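Local coordinates for FHA domain-containing protein FhaA (Mycobacterium tuberculosis, PDB 3PO8) that regulates cell growth and peptidoglycan synthesis by binding MviN, this chain being its FHA domain, through which it interacts with phosphorylated MviN and PknB, at residues F35-T40 with S90-R95; R44-I49 with L58-S63; Q54-A59 with W77-G82; N65-N70 with D83-G88. All coordinates share one frame; numbering follows the deposited sequence.

Contact 1 bridges the two sheets of this FHA sandwich, from edge strand 35-36 and the loop after it to strand 90-98; the other three pair strands within one sheet. Contacts 2 and 3 lie in the mixed sheet and share Leu58 and Ala59; contact 4 lies in the antiparallel sheet. Centres of contacts 1 and 4 are about 9 Å apart, and Ile92 O is 2.8 Å from Ile85 N. Contacts 2 and 4, about 10 Å apart between centres, meet where His46 NE2 approaches Gly66 O at 2.9 Å. The phosphate ion held by Arg44 of contact 2 probably sits where the phosphothreonine phosphate binds; contact 3, centred about 13 Å from contact 2, adds edge strand 76-78.

Contact 1. Residues F35-T40 with S90-R95; sequences FRLPDT and SEIIVR
Asp39 reaches Ser90 with its carboxylate, joining the loop after strand 35-36 to the start of strand 90-98. From CB, which lies 3.7 Å from Ser90 OG, the Asp39 side chain runs to CG, anti to the backbone N (chi1 -176°) and 3.6 Å from the same Ser90 OG. OD2 accepts a hydrogen bond of 2.8 Å from Ser90 OG on its anti lone pair, the one turned away from OD1. The same oxygen also takes the backbone N-H of His89, while OD1 accepts from Gly41 N, so both carboxylate oxygens of this buried residue have donors.

Beside this polar end the contact is apolar. Leu37 CD1 lies 4.0 Å from Ser90 CB and 4.1 Å from Ile92 CD1, and that same Ile92 methyl is 4.1 Å from Phe35 CE2, approaching the ring obliquely. Leu37 CD2 sits 4.2 Å above the centre of the Phe35 ring. Ile27, on the strand beside 35-36, touches Phe35, Leu37 and Ile92, which places the cluster between the two sheets of the FHA sandwich.

The chemistry implies a directional polar tie at the loop end and non-directional packing further in; three donors around the carboxylate would probably stabilise its negative charge.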
loop_
_atom_site.group_PDB
_atom_site.type_symbol
_atom_site.label_atom_id
_atom_site.label_comp_id
_atom_site.label_asym_id
_atom_site.label_seq_id
_atom_site.Cartn_x
_atom_site.Cartn_y
_atom_site.Cartn_z
ATOM N N PHE A 35 3.475 -0.975 7.450
ATOM C CA PHE A 35 4.236 0.016 6.688
ATOM C C PHE A 35 3.724 1.364 7.185
ATOM O O PHE A 35 2.594 1.764 6.920
ATOM C CB PHE A 35 4.016 -0.161 5.182
ATOM C CG PHE A 35 4.981 0.589 4.305
ATOM C CD1 PHE A 35 6.278 0.885 4.703
ATOM C CD2 PHE A 35 4.605 0.931 3.023
ATOM C CE1 PHE A 35 7.159 1.545 3.837
ATOM C CE2 PHE A 35 5.481 1.566 2.157
ATOM C CZ PHE A 35 6.753 1.875 2.575
ATOM N N ARG A 36 4.565 2.022 7.967
ATOM C CA ARG A 36 4.185 3.203 8.727
ATOM C C ARG A 36 4.690 4.459 8.025
ATOM O O ARG A 36 5.881 4.556 7.717
ATOM C CB ARG A 36 4.738 3.095 10.146
ATOM C CG ARG A 36 4.262 4.182 11.077
ATOM C CD ARG A 36 4.891 3.998 12.428
ATOM N NE ARG A 36 4.366 4.931 13.410
ATOM C CZ ARG A 36 4.735 4.949 14.678
ATOM N NH1 ARG A 36 5.586 4.062 15.124
ATOM N NH2 ARG A 36 4.211 5.844 15.499
ATOM N N LEU A 37 3.792 5.407 7.757
ATOM C CA LEU A 37 4.115 6.620 6.981
ATOM C C LEU A 37 4.050 7.874 7.858
ATOM O O LEU A 37 3.045 8.106 8.524
ATOM C CB LEU A 37 3.161 6.795 5.795
ATOM C CG LEU A 37 3.029 5.634 4.822
ATOM C CD1 LEU A 37 2.244 6.005 3.570
ATOM C CD2 LEU A 37 4.347 5.065 4.435
ATOM N N PRO A 38 5.095 8.715 7.795
ATOM C CA PRO A 38 5.178 9.949 8.551
ATOM C C PRO A 38 4.480 11.088 7.798
ATOM O O PRO A 38 5.119 11.966 7.224
ATOM C CB PRO A 38 6.674 10.170 8.648
ATOM C CG PRO A 38 7.171 9.671 7.393
ATOM C CD PRO A 38 6.382 8.440 7.140
ATOM N N ASP A 39 3.164 11.001 7.763
ATOM C CA ASP A 39 2.327 11.860 6.920
ATOM C C ASP A 39 1.046 12.092 7.678
ATOM O O ASP A 39 0.297 11.160 7.939
ATOM C CB ASP A 39 2.091 11.128 5.589
ATOM C CG ASP A 39 1.309 11.942 4.579
ATOM O OD1 ASP A 39 0.556 12.854 4.959
ATOM O OD2 ASP A 39 1.446 11.665 3.376
ATOM N N THR A 40 0.789 13.347 8.051
ATOM C CA THR A 40 -0.377 13.655 8.867
ATOM C C THR A 40 -1.681 13.544 8.088
ATOM O O THR A 40 -2.758 13.528 8.679
ATOM C CB THR A 40 -0.284 15.054 9.501
ATOM O OG1 THR A 40 -0.086 16.031 8.472
ATOM C CG2 THR A 40 0.865 15.082 10.502
ATOM N N SER A 90 1.572 11.172 0.249
ATOM C CA SER A 90 2.499 10.107 -0.064
ATOM C C SER A 90 2.115 9.364 -1.344
ATOM O O SER A 90 0.931 9.277 -1.707
ATOM C CB SER A 90 2.544 9.096 1.084
ATOM O OG SER A 90 3.006 9.673 2.291
ATOM N N GLU A 91 3.119 8.792 -2.000
ATOM C CA GLU A 91 2.941 8.009 -3.219
ATOM C C GLU A 91 3.722 6.733 -3.064
ATOM O O GLU A 91 4.894 6.764 -2.714
ATOM C CB GLU A 91 3.447 8.771 -4.451
ATOM C CG GLU A 91 2.843 10.147 -4.627
ATOM C CD GLU A 91 3.136 10.732 -6.008
ATOM O OE1 GLU A 91 4.030 10.197 -6.712
ATOM O OE2 GLU A 91 2.473 11.726 -6.386
ATOM N N ILE A 92 3.063 5.609 -3.328
ATOM C CA ILE A 92 3.680 4.296 -3.227
ATOM C C ILE A 92 3.605 3.567 -4.552
ATOM O O ILE A 92 2.526 3.404 -5.117
ATOM C CB ILE A 92 2.984 3.473 -2.166
ATOM C CG1 ILE A 92 3.228 4.092 -0.791
ATOM C CG2 ILE A 92 3.464 2.029 -2.203
ATOM C CD1 ILE A 92 2.401 3.505 0.333
ATOM N N ILE A 93 4.747 3.122 -5.048
ATOM C CA ILE A 93 4.831 2.360 -6.287
ATOM C C ILE A 93 4.802 0.872 -5.975
ATOM O O ILE A 93 5.568 0.382 -5.141
ATOM C CB ILE A 93 6.137 2.683 -7.055
ATOM C CG1 ILE A 93 6.253 4.205 -7.286
ATOM C CG2 ILE A 93 6.181 1.941 -8.381
ATOM C CD1 ILE A 93 7.631 4.689 -7.680
ATOM N N VAL A 94 3.911 0.158 -6.639
ATOM C CA VAL A 94 3.709 -1.264 -6.407
ATOM C C VAL A 94 4.430 -2.019 -7.514
ATOM O O VAL A 94 4.228 -1.723 -8.687
ATOM C CB VAL A 94 2.213 -1.625 -6.463
ATOM C CG1 VAL A 94 2.023 -3.131 -6.305
ATOM C CG2 VAL A 94 1.453 -0.868 -5.403
ATOM N N ARG A 95 5.279 -2.970 -7.166
ATOM C CA ARG A 95 5.928 -3.797 -8.177
ATOM C C ARG A 95 5.783 -5.264 -7.812
ATOM O O ARG A 95 5.821 -5.620 -6.646
ATOM C CB ARG A 95 7.406 -3.441 -8.246
ATOM C CG ARG A 95 7.707 -2.133 -8.914
ATOM C CD ARG A 95 9.202 -1.854 -8.905
ATOM N NE ARG A 95 9.520 -0.464 -9.251
ATOM C CZ ARG A 95 9.708 0.519 -8.366
ATOM N NH1 ARG A 95 9.617 0.301 -7.045
ATOM N NH2 ARG A 95 10.003 1.740 -8.812
#

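Contact 2. Residues R44-I49 with L58-S63; sequences RRHLEI and LADLNS. With PO4 (phosphate ion), chain B.
Ser63 packs over the His46 ring where the antiparallel hairpin of strands 47-51 and 56-60 opens into the phosphopeptide-binding loops characteristic of an FHA domain. Ser63 CB stands over one face of the imidazole, 3.4 Å from the ring centroid and 8° off the ring normal, a CH-pi contact. His46 CG is anti to the backbone N (chi1 -168°); although its CB bond points away from 58-63, the ring comes back to meet Ser63. Ring rotation is fixed by two outside partners: ND1 is hydrogen-bonded to Ser43 N, and NE2 to Gly66 O. Asp60 also holds Ser63: OD2 accepts from Ser63 OG at 2.7 Å on its syn lone pair, and OD1 accepts from Ser63 N, an Asx motif.

Within the hairpin the side chains of Leu47 and Leu58 cross obliquely, CD1 to CD1 at 4.0 Å, on the face that also carries Ile49. Glu48 and Ala59 lie on the reverse face, where Glu48 CG is 3.9 Å from Ala59 CB; Glu48 OE2 continues to Arg50 in a salt bridge. Leu61 folds its CD1 against the backbone of Leu47. Glu48 and Ala59 exchange both backbone hydrogen bonds, and Leu61 N donates to His46 O. His46 and Leu47 both face Ile27, a classic beta bulge.

A phosphate ion, probably from the crystallisation liquor, binds Ser43, Arg44 and Thr64, consistent with the phosphothreonine pocket of FHA domains. Its O3 accepts from Arg44 N at 2.8 Å and from Arg44 NE at 3.1 Å, while O2, in the guanidinium plane, accepts a hydrogen bond of 3.2 Å from Arg44 NH2.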
loop_
_atom_site.group_PDB
_atom_site.type_symbol
_atom_site.label_atom_id
_atom_site.label_comp_id
_atom_site.label_asym_id
_atom_site.label_seq_id
_atom_site.Cartn_x
_atom_site.Cartn_y
_atom_site.Cartn_z
ATOM N N ARG A 44 -4.348 6.643 10.894
ATOM C CA ARG A 44 -3.564 5.732 11.738
ATOM C C ARG A 44 -3.541 4.331 11.102
ATOM O O ARG A 44 -2.498 3.697 10.998
ATOM C CB ARG A 44 -4.114 5.709 13.161
ATOM C CG ARG A 44 -3.721 6.936 13.933
ATOM C CD ARG A 44 -4.548 7.060 15.184
ATOM N NE ARG A 44 -5.819 7.728 14.905
ATOM C CZ ARG A 44 -6.862 7.746 15.735
ATOM N NH1 ARG A 44 -6.807 7.126 16.912
ATOM N NH2 ARG A 44 -7.972 8.390 15.387
ATOM N N ARG A 45 -4.708 3.855 10.696
ATOM C CA ARG A 45 -4.827 2.627 9.889
ATOM C C ARG A 45 -5.565 3.042 8.627
ATOM O O ARG A 45 -6.771 3.271 8.647
ATOM C CB ARG A 45 -5.608 1.563 10.648
ATOM C CG ARG A 45 -4.942 1.187 11.954
ATOM C CD ARG A 45 -5.761 0.134 12.716
ATOM N NE ARG A 45 -5.436 -1.202 12.234
ATOM C CZ ARG A 45 -6.012 -2.333 12.639
ATOM N NH1 ARG A 45 -6.983 -2.327 13.552
ATOM N NH2 ARG A 45 -5.610 -3.485 12.123
ATOM N N HIS A 46 -4.826 3.221 7.539
ATOM C CA HIS A 46 -5.360 3.897 6.369
ATOM C C HIS A 46 -5.876 2.958 5.306
ATOM O O HIS A 46 -6.970 3.156 4.764
ATOM C CB HIS A 46 -4.311 4.827 5.786
ATOM C CG HIS A 46 -4.841 5.781 4.764
ATOM N ND1 HIS A 46 -4.952 7.130 5.012
ATOM C CD2 HIS A 46 -5.223 5.598 3.479
ATOM C CE1 HIS A 46 -5.416 7.733 3.934
ATOM N NE2 HIS A 46 -5.593 6.825 2.985
ATOM N N LEU A 47 -5.067 1.965 4.954
ATOM C CA LEU A 47 -5.492 0.963 4.021
ATOM C C LEU A 47 -4.865 -0.345 4.407
ATOM O O LEU A 47 -3.890 -0.376 5.149
ATOM C CB LEU A 47 -5.179 1.349 2.568
ATOM C CG LEU A 47 -3.711 1.513 2.203
ATOM C CD1 LEU A 47 -3.074 0.170 1.815
ATOM C CD2 LEU A 47 -3.515 2.482 1.031
ATOM N N GLU A 48 -5.456 -1.431 3.912
ATOM C CA GLU A 48 -4.891 -2.748 4.045
ATOM C C GLU A 48 -4.628 -3.320 2.686
ATOM O O GLU A 48 -5.361 -3.056 1.754
ATOM C CB GLU A 48 -5.827 -3.652 4.846
ATOM C CG GLU A 48 -6.987 -4.247 4.143
ATOM C CD GLU A 48 -7.620 -5.440 4.901
ATOM O OE1 GLU A 48 -6.946 -6.134 5.726
ATOM O OE2 GLU A 48 -8.810 -5.672 4.631
ATOM N N ILE A 49 -3.566 -4.097 2.570
ATOM C CA ILE A 49 -3.328 -4.895 1.380
ATOM C C ILE A 49 -3.306 -6.336 1.837
ATOM O O ILE A 49 -2.504 -6.708 2.694
ATOM C CB ILE A 49 -2.052 -4.545 0.635
ATOM C CG1 ILE A 49 -2.119 -3.093 0.148
ATOM C CG2 ILE A 49 -1.887 -5.463 -0.565
ATOM C CD1 ILE A 49 -0.831 -2.480 -0.380
ATOM N N LEU A 58 -6.166 -4.441 -2.312
ATOM C CA LEU A 58 -6.104 -3.240 -1.499
ATOM C C LEU A 58 -7.491 -2.819 -1.030
ATOM O O LEU A 58 -8.441 -2.851 -1.785
ATOM C CB LEU A 58 -5.440 -2.115 -2.303
ATOM C CG LEU A 58 -5.331 -0.746 -1.631
ATOM C CD1 LEU A 58 -4.044 -0.049 -2.110
ATOM C CD2 LEU A 58 -6.570 0.114 -1.877
ATOM N N ALA A 59 -7.619 -2.375 0.204
ATOM C CA ALA A 59 -8.877 -1.858 0.728
ATOM C C ALA A 59 -8.625 -0.611 1.562
ATOM O O ALA A 59 -7.828 -0.643 2.506
ATOM C CB ALA A 59 -9.573 -2.911 1.565
ATOM N N ASP A 60 -9.295 0.492 1.244
ATOM C CA ASP A 60 -9.276 1.666 2.074
ATOM C C ASP A 60 -10.012 1.346 3.357
ATOM O O ASP A 60 -11.074 0.746 3.314
ATOM C CB ASP A 60 -9.963 2.823 1.356
ATOM C CG ASP A 60 -9.947 4.088 2.184
ATOM O OD1 ASP A 60 -10.920 4.314 2.935
ATOM O OD2 ASP A 60 -8.945 4.836 2.121
ATOM N N LEU A 61 -9.449 1.723 4.493
ATOM C CA LEU A 61 -10.035 1.398 5.803
ATOM C C LEU A 61 -10.811 2.572 6.351
ATOM O O LEU A 61 -10.519 3.040 7.450
ATOM C CB LEU A 61 -8.940 0.977 6.787
ATOM C CG LEU A 61 -8.174 -0.288 6.423
ATOM C CD1 LEU A 61 -7.007 -0.541 7.341
ATOM C CD2 LEU A 61 -9.138 -1.481 6.429
ATOM N N ASN A 62 -11.780 3.055 5.568
ATOM C CA ASN A 62 -12.601 4.197 5.959
ATOM C C ASN A 62 -11.709 5.349 6.387
ATOM O O ASN A 62 -11.934 5.991 7.429
ATOM C CB ASN A 62 -13.551 3.787 7.084
ATOM C CG ASN A 62 -14.611 4.827 7.354
ATOM O OD1 ASN A 62 -14.952 5.632 6.478
ATOM N ND2 ASN A 62 -15.152 4.811 8.564
ATOM N N SER A 63 -10.691 5.624 5.576
ATOM C CA SER A 63 -9.708 6.645 5.925
ATOM C C SER A 63 -10.337 8.023 5.833
ATOM O O SER A 63 -11.327 8.233 5.130
ATOM C CB SER A 63 -8.486 6.551 5.020
ATOM O OG SER A 63 -8.804 6.997 3.717
HETATM P P PO4 B . -7.663 8.924 11.456
HETATM O O1 PO4 B . -8.715 7.838 11.401
HETATM O O2 PO4 B . -8.108 9.896 12.541
HETATM O O3 PO4 B . -6.375 8.260 11.867
HETATM O O4 PO4 B . -7.589 9.669 10.151
HETATM O O HOH W 1 -9.128 3.615 9.704
#

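Contact 3. Residues Q54-A59 with W77-G82; sequences QVALLA and WQLADG
Gln78 holds CG anti to the backbone N (chi1 -178°), which puts CG 4.0 Å from Leu57 CD2; the chain, extended beyond CG, brings CD to Val55. Leu79 instead has CG anti to the carbonyl carbon (chi1 -71°), and its CD1 packs 4.1 Å from Ala56 CB and 4.2 Å from Leu58 CB.

The pairing is antiparallel, between strand 56-60 and the edge strand 76-78 of the mixed sheet. Leu57 and Gln78 share one face, Leu58 and Trp77 the other. Leu57 CD2 meets Gln78 CB at 3.9 Å, their side chains crossing at a slant, and Val55 CG1 lies 3.9 Å from Gln78 CD, those two crossing at about a right angle. Val94 of strand 90-98 touches Leu79 as well, which puts that leucine against the opposite sheet.

Leu58 and Trp77 form the hydrogen-bonded pair, with Leu58 N donating to Trp77 O at 2.8 Å and Trp77 N returning a less straight bond to Leu58 O (N-H...O angle 145°). Leu79 N adds a bond of 2.9 Å to Ala56 O. The indole of Trp77 leads away from this pairing, its NE1 bonded to Asp83 OD2.

The direct backbone bonds thus fix the register, a water bridge between Ala56 N and Leu79 O satisfies both of those atoms, and the apolar contacts of Leu79 join the sheet edge to the core while Gln78 stays at the surface.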
loop_
_atom_site.group_PDB
_atom_site.type_symbol
_atom_site.label_atom_id
_atom_site.label_comp_id
_atom_site.label_asym_id
_atom_site.label_seq_id
_atom_site.Cartn_x
_atom_site.Cartn_y
_atom_site.Cartn_z
ATOM N N GLN A 54 -0.402 -14.613 -4.550
ATOM C CA GLN A 54 -0.792 -14.535 -5.939
ATOM C C GLN A 54 -1.463 -13.212 -6.277
ATOM O O GLN A 54 -1.113 -12.575 -7.260
ATOM C CB GLN A 54 -1.766 -15.660 -6.259
ATOM C CG GLN A 54 -1.142 -17.036 -6.216
ATOM C CD GLN A 54 -0.434 -17.397 -7.511
ATOM O OE1 GLN A 54 0.560 -16.765 -7.893
ATOM N NE2 GLN A 54 -0.938 -18.428 -8.192
ATOM N N VAL A 55 -2.443 -12.836 -5.456
ATOM C CA VAL A 55 -3.288 -11.671 -5.674
ATOM C C VAL A 55 -3.165 -10.716 -4.503
ATOM O O VAL A 55 -3.236 -11.151 -3.362
ATOM C CB VAL A 55 -4.761 -12.120 -5.795
ATOM C CG1 VAL A 55 -5.728 -10.912 -5.792
ATOM C CG2 VAL A 55 -4.935 -12.986 -7.046
ATOM N N ALA A 56 -2.954 -9.424 -4.790
ATOM C CA ALA A 56 -2.893 -8.386 -3.786
ATOM C C ALA A 56 -4.134 -7.540 -3.897
ATOM O O ALA A 56 -4.340 -6.879 -4.904
ATOM C CB ALA A 56 -1.655 -7.518 -4.006
ATOM N N LEU A 57 -4.963 -7.573 -2.860
ATOM C CA LEU A 57 -6.193 -6.793 -2.792
ATOM C C LEU A 57 -6.026 -5.649 -1.814
ATOM O O LEU A 57 -5.790 -5.852 -0.610
ATOM C CB LEU A 57 -7.357 -7.657 -2.353
ATOM C CG LEU A 57 -7.666 -8.832 -3.245
ATOM C CD1 LEU A 57 -8.820 -9.573 -2.621
ATOM C CD2 LEU A 57 -8.022 -8.381 -4.643
ATOM N N LEU A 58 -6.166 -4.441 -2.312
ATOM C CA LEU A 58 -6.104 -3.240 -1.499
ATOM C C LEU A 58 -7.491 -2.819 -1.030
ATOM O O LEU A 58 -8.441 -2.851 -1.785
ATOM C CB LEU A 58 -5.440 -2.115 -2.303
ATOM C CG LEU A 58 -5.331 -0.746 -1.631
ATOM C CD1 LEU A 58 -4.044 -0.049 -2.110
ATOM C CD2 LEU A 58 -6.570 0.114 -1.877
ATOM N N ALA A 59 -7.619 -2.375 0.204
ATOM C CA ALA A 59 -8.877 -1.858 0.728
ATOM C C ALA A 59 -8.625 -0.611 1.562
ATOM O O ALA A 59 -7.828 -0.643 2.506
ATOM C CB ALA A 59 -9.573 -2.911 1.565
ATOM N N TRP A 77 -9.486 -2.613 -4.475
ATOM C CA TRP A 77 -8.785 -2.570 -5.757
ATOM C C TRP A 77 -7.849 -3.743 -5.858
ATOM O O TRP A 77 -7.164 -4.044 -4.894
ATOM C CB TRP A 77 -8.003 -1.269 -5.846
ATOM C CG TRP A 77 -7.207 -1.077 -7.087
ATOM C CD1 TRP A 77 -5.984 -1.589 -7.356
ATOM C CD2 TRP A 77 -7.589 -0.325 -8.239
ATOM N NE1 TRP A 77 -5.563 -1.198 -8.600
ATOM C CE2 TRP A 77 -6.537 -0.427 -9.171
ATOM C CE3 TRP A 77 -8.717 0.425 -8.575
ATOM C CZ2 TRP A 77 -6.573 0.222 -10.397
ATOM C CZ3 TRP A 77 -8.748 1.049 -9.798
ATOM C CH2 TRP A 77 -7.684 0.940 -10.690
ATOM N N GLN A 78 -7.819 -4.431 -6.990
ATOM C CA GLN A 78 -6.854 -5.493 -7.186
ATOM C C GLN A 78 -5.616 -4.910 -7.824
ATOM O O GLN A 78 -5.700 -4.375 -8.923
ATOM C CB GLN A 78 -7.433 -6.599 -8.043
ATOM C CG GLN A 78 -6.462 -7.749 -8.224
ATOM C CD GLN A 78 -7.055 -8.949 -8.845
ATOM O OE1 GLN A 78 -8.167 -9.347 -8.489
ATOM N NE2 GLN A 78 -6.307 -9.585 -9.744
ATOM N N LEU A 79 -4.491 -4.991 -7.122
ATOM C CA LEU A 79 -3.284 -4.324 -7.546
ATOM C C LEU A 79 -2.634 -5.086 -8.687
ATOM O O LEU A 79 -2.701 -6.319 -8.759
ATOM C CB LEU A 79 -2.320 -4.173 -6.370
ATOM C CG LEU A 79 -2.694 -3.175 -5.294
ATOM C CD1 LEU A 79 -1.873 -3.391 -4.082
ATOM C CD2 LEU A 79 -2.508 -1.722 -5.772
ATOM N N ALA A 80 -1.973 -4.331 -9.552
ATOM C CA ALA A 80 -1.130 -4.853 -10.629
ATOM C C ALA A 80 0.223 -4.174 -10.576
ATOM O O ALA A 80 0.364 -3.069 -10.073
ATOM C CB ALA A 80 -1.751 -4.590 -11.993
ATOM N N ASP A 81 1.216 -4.835 -11.178
ATOM C CA ASP A 81 2.549 -4.279 -11.275
ATOM C C ASP A 81 2.474 -2.873 -11.880
ATOM O O ASP A 81 1.782 -2.654 -12.894
ATOM C CB ASP A 81 3.387 -5.204 -12.154
ATOM C CG ASP A 81 4.821 -4.776 -12.270
ATOM O OD1 ASP A 81 5.514 -4.636 -11.262
ATOM O OD2 ASP A 81 5.283 -4.626 -13.417
ATOM N N GLY A 82 3.129 -1.913 -11.221
ATOM C CA GLY A 82 3.195 -0.554 -11.687
ATOM C C GLY A 82 2.144 0.376 -11.137
ATOM O O GLY A 82 2.183 1.571 -11.432
HETATM O O HOH W 2 -2.749 -8.763 -7.534
#

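Contact 4. Residues N65-N70 with D83-G88; sequences NGTTVN and DVIRLG
Thr68 and Arg86 face each other as the hydrogen-bonded pair of an antiparallel ladder in the antiparallel sheet of the FHA sandwich. Backbone bonds come first: Thr68 N to Arg86 O at 3.0 Å (N-H...O angle 171°), Arg86 N to Thr68 O, and Asn70 N to Val84 O.

Side-chain hydrogen bonds extend the ladder beyond Val69. Asn70 OD1 accepts from Val84 N at 2.9 Å, and its ND2 donates to Asp83 OD1 at 3.0 Å, coming from above the carboxylate plane; amide and carboxylate planes stand 81° apart. Asp83 OD2 accepts from Ala80 N.

Among packing contacts, Val69 CG2 and Ile85 CG1, on the same face, are 4.3 Å apart. The Thr67 and Ile85 side chains lie side by side, CG2 to CG2 3.8 Å, and Leu47 of the other sheet touches both. Separately, Val69 CG1 meets Asp83 CB at 3.7 Å.

Charge and water gather round Arg86 and Thr68. Arg86 NE forms a salt bridge with Glu91, and Val84 CG1 sits 3.4 Å above the guanidinium plane, toward its rim. A water bonded to Thr68 OG1 also donates to Val84 O and accepts from Arg86 NH1 at 2.9 Å.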
loop_
_atom_site.group_PDB
_atom_site.type_symbol
_atom_site.label_atom_id
_atom_site.label_comp_id
_atom_site.label_asym_id
_atom_site.label_seq_id
_atom_site.Cartn_x
_atom_site.Cartn_y
_atom_site.Cartn_z
ATOM N N ASN A 65 -9.031 10.800 4.555
ATOM C CA ASN A 65 -8.745 11.496 3.283
ATOM C C ASN A 65 -8.861 10.645 2.025
ATOM O O ASN A 65 -8.720 11.154 0.920
ATOM C CB ASN A 65 -7.385 12.184 3.357
ATOM C CG ASN A 65 -7.387 13.332 4.348
ATOM O OD1 ASN A 65 -8.353 14.069 4.438
ATOM N ND2 ASN A 65 -6.299 13.504 5.076
ATOM N N GLY A 66 -9.117 9.363 2.204
ATOM C CA GLY A 66 -9.246 8.433 1.081
ATOM C C GLY A 66 -7.945 7.937 0.489
ATOM O O GLY A 66 -6.865 8.356 0.872
ATOM N N THR A 67 -8.103 7.042 -0.470
ATOM C CA THR A 67 -6.991 6.414 -1.160
ATOM C C THR A 67 -7.293 6.452 -2.644
ATOM O O THR A 67 -8.425 6.265 -3.052
ATOM C CB THR A 67 -6.802 4.945 -0.695
ATOM O OG1 THR A 67 -6.573 4.919 0.713
ATOM C CG2 THR A 67 -5.649 4.272 -1.403
ATOM N N THR A 68 -6.277 6.682 -3.463
ATOM C CA THR A 68 -6.412 6.493 -4.906
ATOM C C THR A 68 -5.369 5.533 -5.430
ATOM O O THR A 68 -4.299 5.369 -4.857
ATOM C CB THR A 68 -6.311 7.785 -5.736
ATOM O OG1 THR A 68 -4.996 8.328 -5.641
ATOM C CG2 THR A 68 -7.273 8.822 -5.241
ATOM N N VAL A 69 -5.727 4.860 -6.505
ATOM C CA VAL A 69 -4.769 4.048 -7.252
ATOM C C VAL A 69 -4.820 4.518 -8.695
ATOM O O VAL A 69 -5.898 4.600 -9.284
ATOM C CB VAL A 69 -5.028 2.529 -7.156
ATOM C CG1 VAL A 69 -3.928 1.734 -7.921
ATOM C CG2 VAL A 69 -5.100 2.087 -5.716
ATOM N N ASN A 70 -3.647 4.874 -9.223
ATOM C CA ASN A 70 -3.539 5.426 -10.574
ATOM C C ASN A 70 -4.496 6.593 -10.728
ATOM O O ASN A 70 -5.180 6.727 -11.752
ATOM C CB ASN A 70 -3.764 4.346 -11.623
ATOM C CG ASN A 70 -2.753 3.215 -11.508
ATOM O OD1 ASN A 70 -1.656 3.389 -10.964
ATOM N ND2 ASN A 70 -3.108 2.059 -12.032
ATOM N N ASP A 83 1.201 -0.160 -10.371
ATOM C CA ASP A 83 0.180 0.708 -9.783
ATOM C C ASP A 83 0.807 1.688 -8.825
ATOM O O ASP A 83 1.800 1.381 -8.162
ATOM C CB ASP A 83 -0.896 -0.100 -9.067
ATOM C CG ASP A 83 -1.890 -0.763 -10.028
ATOM O OD1 ASP A 83 -1.861 -0.517 -11.261
ATOM O OD2 ASP A 83 -2.756 -1.530 -9.527
ATOM N N VAL A 84 0.242 2.884 -8.788
ATOM C CA VAL A 84 0.713 3.922 -7.890
ATOM C C VAL A 84 -0.404 4.278 -6.929
ATOM O O VAL A 84 -1.500 4.727 -7.332
ATOM C CB VAL A 84 1.238 5.155 -8.643
ATOM C CG1 VAL A 84 1.709 6.203 -7.661
ATOM C CG2 VAL A 84 2.401 4.735 -9.555
ATOM N N ILE A 85 -0.139 3.996 -5.655
ATOM C CA ILE A 85 -1.105 4.291 -4.581
ATOM C C ILE A 85 -0.835 5.675 -4.020
ATOM O O ILE A 85 0.299 5.985 -3.710
ATOM C CB ILE A 85 -1.001 3.263 -3.438
ATOM C CG1 ILE A 85 -1.153 1.839 -3.973
ATOM C CG2 ILE A 85 -2.048 3.603 -2.360
ATOM C CD1 ILE A 85 -0.574 0.833 -3.022
ATOM N N ARG A 86 -1.857 6.507 -3.880
ATOM C CA ARG A 86 -1.693 7.806 -3.246
ATOM C C ARG A 86 -2.568 7.932 -2.031
ATOM O O ARG A 86 -3.736 7.568 -2.047
ATOM C CB ARG A 86 -1.973 8.929 -4.217
ATOM C CG ARG A 86 -0.902 9.022 -5.259
ATOM C CD ARG A 86 -1.184 10.087 -6.303
ATOM N NE ARG A 86 -0.083 10.143 -7.263
ATOM C CZ ARG A 86 0.035 9.406 -8.370
ATOM N NH1 ARG A 86 -0.904 8.540 -8.737
ATOM N NH2 ARG A 86 1.122 9.552 -9.141
ATOM N N LEU A 87 -1.954 8.405 -0.968
ATOM C CA LEU A 87 -2.631 8.579 0.300
ATOM C C LEU A 87 -1.931 9.689 1.013
ATOM O O LEU A 87 -0.704 9.764 1.012
ATOM C CB LEU A 87 -2.588 7.289 1.124
ATOM C CG LEU A 87 -1.265 6.726 1.631
ATOM C CD1 LEU A 87 -1.543 5.599 2.634
ATOM C CD2 LEU A 87 -0.348 6.208 0.516
ATOM N N GLY A 88 -2.698 10.569 1.625
ATOM C CA GLY A 88 -2.132 11.782 2.169
ATOM C C GLY A 88 -1.315 12.516 1.129
ATOM O O GLY A 88 -1.793 12.797 0.031
HETATM O O HOH W 3 -5.425 10.618 1.342
HETATM O O HOH W 4 -2.958 7.162 -7.234
#